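Local coordinates for glycosylation Associate Protein 1 (Streptococcus agalactiae serotype V, PDB 6OYC) that is probably a GT-B-like sugar-binding component of the accessory Sec system, associated with glycosylation and secretion in complex with its partner proteins, at residues D33-N36 against Q37-F41. Numbering follows the deposited sequence.
Sequences DTIN and QMKMF
Gln37 lies back along the first turn of helix 33-43, with its side chain against Asp33. Its CD is 3.2 Å from Asp33 O, and its NE2 is 3.6 Å from Asp33 CB. The chain reaches there because CG stands anti to the carbonyl carbon (chi1 -72°) and the rest runs extended. Two waters grip the amide, one at each end. The first donates to Gln37 OE1 at 2.8 Å and also to Asp33 OD2, with a weak bond from Thr34 OG1. The second accepts from Gln37 NE2 at 2.6 Å and donates to Asn36 OD1. Ser254 OG is hydrogen-bonded to both Gln37 NE2 and Asp33 OD2, while Asp33 OD1 forms a salt bridge with Arg259. These bonds would be expected to hold the amide and the carboxylate in fixed positions.

The backbone is regular alpha helix. The bond from Gln37 N to Asp33 O is 2.8 Å, and that from Met40 N to Asn36 O is longer, 3.3 Å. Asn36 O is also hydrogen-bonded to Tyr501 OH. The side chains of Asn36 and Met40 cross at a slant, with Met40 CE 3.7 Å from Asn36 OD1. Asn36 ND2 is held by Phe303 O.

The packing is looser between Thr34 and Met38. Their side chains run alongside each other in a common direction, with CG2 of Thr34 and CE of Met38 4.1 Å apart. Lys39 is the partly exposed member; its chain bends away from this turn, and NZ is hydrogen-bonded to Asp67 O.

The helix follows strand 2-5 and precedes strand 48-52, as the helix of a beta-alpha-beta crossover in a Rossmann-like parallel sheet. Gln37 and Phe41 pack on Ile231 of strand 229-233, and Met40 meets helices 484-502 and 505-512.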
ATOM      1  N   ASP A  33      -8.838  -1.009  -0.576  1.00 34.96           N
ATOM      2  CA  ASP A  33     -10.152  -1.644  -0.639  1.00 31.81           C
ATOM      3  C   ASP A  33     -10.151  -2.888  -1.520  1.00 33.75           C
ATOM      4  O   ASP A  33     -10.855  -3.862  -1.218  1.00 35.95           O
ATOM      5  CB  ASP A  33     -11.203  -0.624  -1.104  1.00 32.93           C
ATOM      6  CG  ASP A  33     -10.822   0.081  -2.418  1.00 37.45           C
ATOM      7  OD1 ASP A  33      -9.611   0.345  -2.632  1.00 33.63           O
ATOM      8  OD2 ASP A  33     -11.742   0.377  -3.232  1.00 34.05           O
ATOM      9  N   THR A  34      -9.373  -2.898  -2.601  1.00 34.62           N
ATOM     10  CA  THR A  34      -9.364  -4.083  -3.452  1.00 30.07           C
ATOM     11  C   THR A  34      -8.793  -5.284  -2.715  1.00 35.25           C
ATOM     12  O   THR A  34      -9.339  -6.391  -2.805  1.00 38.14           O
ATOM     13  CB  THR A  34      -8.568  -3.819  -4.724  1.00 34.80           C
ATOM     14  OG1 THR A  34      -9.108  -2.679  -5.397  1.00 34.69           O
ATOM     15  CG2 THR A  34      -8.613  -5.046  -5.655  1.00 35.22           C
ATOM     16  N   ILE A  35      -7.683  -5.093  -1.991  1.00 36.84           N
ATOM     17  CA  ILE A  35      -7.111  -6.190  -1.209  1.00 36.22           C
ATOM     18  C   ILE A  35      -8.135  -6.695  -0.207  1.00 36.12           C
ATOM     19  O   ILE A  35      -8.398  -7.900  -0.095  1.00 35.85           O
ATOM     20  CB  ILE A  35      -5.827  -5.735  -0.488  1.00 33.06           C
ATOM     21  CG1 ILE A  35      -4.787  -5.168  -1.471  1.00 31.13           C
ATOM     22  CG2 ILE A  35      -5.307  -6.866   0.421  1.00 27.67           C
ATOM     23  CD1 ILE A  35      -4.104  -6.200  -2.288  1.00 34.75           C
ATOM     24  N   ASN A  36      -8.718  -5.771   0.546  1.00 34.18           N
ATOM     25  CA  ASN A  36      -9.677  -6.147   1.569  1.00 36.39           C
ATOM     26  C   ASN A  36     -10.847  -6.918   0.965  1.00 39.99           C
ATOM     27  O   ASN A  36     -11.260  -7.954   1.501  1.00 40.86           O
ATOM     28  CB  ASN A  36     -10.143  -4.885   2.288  1.00 35.25           C
ATOM     29  CG  ASN A  36     -11.362  -5.123   3.118  1.00 41.90           C
ATOM     30  OD1 ASN A  36     -12.490  -5.090   2.611  1.00 43.63           O
ATOM     31  ND2 ASN A  36     -11.152  -5.400   4.402  1.00 37.38           N
ATOM     32  N   GLN A  37     -11.358  -6.450  -0.182  1.00 39.25           N
ATOM     33  CA  GLN A  37     -12.541  -7.064  -0.775  1.00 40.42           C
ATOM     34  C   GLN A  37     -12.215  -8.401  -1.420  1.00 40.00           C
ATOM     35  O   GLN A  37     -13.021  -9.336  -1.354  1.00 41.86           O
ATOM     36  CB  GLN A  37     -13.178  -6.114  -1.794  1.00 33.76           C
ATOM     37  CG  GLN A  37     -13.858  -4.936  -1.111  1.00 34.84           C
ATOM     38  CD  GLN A  37     -14.000  -3.714  -1.990  1.00 33.86           C
ATOM     39  OE1 GLN A  37     -13.950  -3.806  -3.221  1.00 31.48           O
ATOM     40  NE2 GLN A  37     -14.195  -2.558  -1.362  1.00 31.75           N
ATOM     41  N   MET A  38     -11.055  -8.522  -2.062  1.00 35.86           N
ATOM     42  CA  MET A  38     -10.765  -9.816  -2.670  1.00 40.41           C
ATOM     43  C   MET A  38     -10.532 -10.891  -1.623  1.00 42.83           C
ATOM     44  O   MET A  38     -10.877 -12.056  -1.849  1.00 43.31           O
ATOM     45  CB  MET A  38      -9.555  -9.735  -3.580  1.00 38.47           C
ATOM     46  CG  MET A  38      -9.310 -11.054  -4.291  1.00 50.68           C
ATOM     47  SD  MET A  38      -8.618 -10.754  -5.913  1.00 60.31           S
ATOM     48  CE  MET A  38      -7.973  -9.124  -5.566  1.00 38.26           C
ATOM     49  N   LYS A  39      -9.943 -10.520  -0.482  1.00 40.92           N
ATOM     50  CA  LYS A  39      -9.740 -11.476   0.597  1.00 44.49           C
ATOM     51  C   LYS A  39     -11.071 -12.024   1.092  1.00 44.68           C
ATOM     52  O   LYS A  39     -11.227 -13.235   1.258  1.00 45.49           O
ATOM     53  CB  LYS A  39      -8.964 -10.824   1.747  1.00 44.12           C
ATOM     54  CG  LYS A  39      -7.462 -10.640   1.505  1.00 44.86           C
ATOM     55  CD  LYS A  39      -6.626 -11.784   2.106  1.00 47.31           C
ATOM     56  CE  LYS A  39      -6.716 -13.040   1.251  1.00 47.99           C
ATOM     57  NZ  LYS A  39      -5.596 -14.003   1.426  1.00 43.26           N
ATOM     58  N   MET A  40     -12.051 -11.143   1.320  1.00 42.18           N
ATOM     59  CA  MET A  40     -13.314 -11.597   1.887  1.00 44.99           C
ATOM     60  C   MET A  40     -14.154 -12.350   0.867  1.00 45.26           C
ATOM     61  O   MET A  40     -14.905 -13.260   1.241  1.00 44.85           O
ATOM     62  CB  MET A  40     -14.097 -10.425   2.467  1.00 45.53           C
ATOM     63  CG  MET A  40     -14.427  -9.338   1.500  1.00 44.69           C
ATOM     64  SD  MET A  40     -15.969  -8.554   2.021  1.00 63.84           S
ATOM     65  CE  MET A  40     -15.406  -7.311   3.153  1.00 48.16           C
ATOM     66  N   PHE A  41     -14.043 -12.005  -0.418  1.00 41.63           N
ATOM     67  CA  PHE A  41     -14.672 -12.859  -1.416  1.00 42.77           C
ATOM     68  C   PHE A  41     -14.007 -14.226  -1.448  1.00 45.03           C
ATOM     69  O   PHE A  41     -14.683 -15.233  -1.685  1.00 45.51           O
ATOM     70  CB  PHE A  41     -14.643 -12.195  -2.794  1.00 40.78           C
ATOM     71  CG  PHE A  41     -15.768 -11.233  -3.005  1.00 40.86           C
ATOM     72  CD1 PHE A  41     -15.857 -10.087  -2.241  1.00 39.14           C
ATOM     73  CD2 PHE A  41     -16.771 -11.499  -3.925  1.00 39.51           C
ATOM     74  CE1 PHE A  41     -16.905  -9.209  -2.405  1.00 42.05           C
ATOM     75  CE2 PHE A  41     -17.830 -10.624  -4.095  1.00 36.91           C
ATOM     76  CZ  PHE A  41     -17.896  -9.473  -3.345  1.00 35.76           C
TER
HETATM   77  O   HOH W   1     -12.396  -2.265  -4.897  1.00 34.92           O
HETATM   78  O   HOH W   2     -13.235  -2.686   1.019  1.00 38.99           O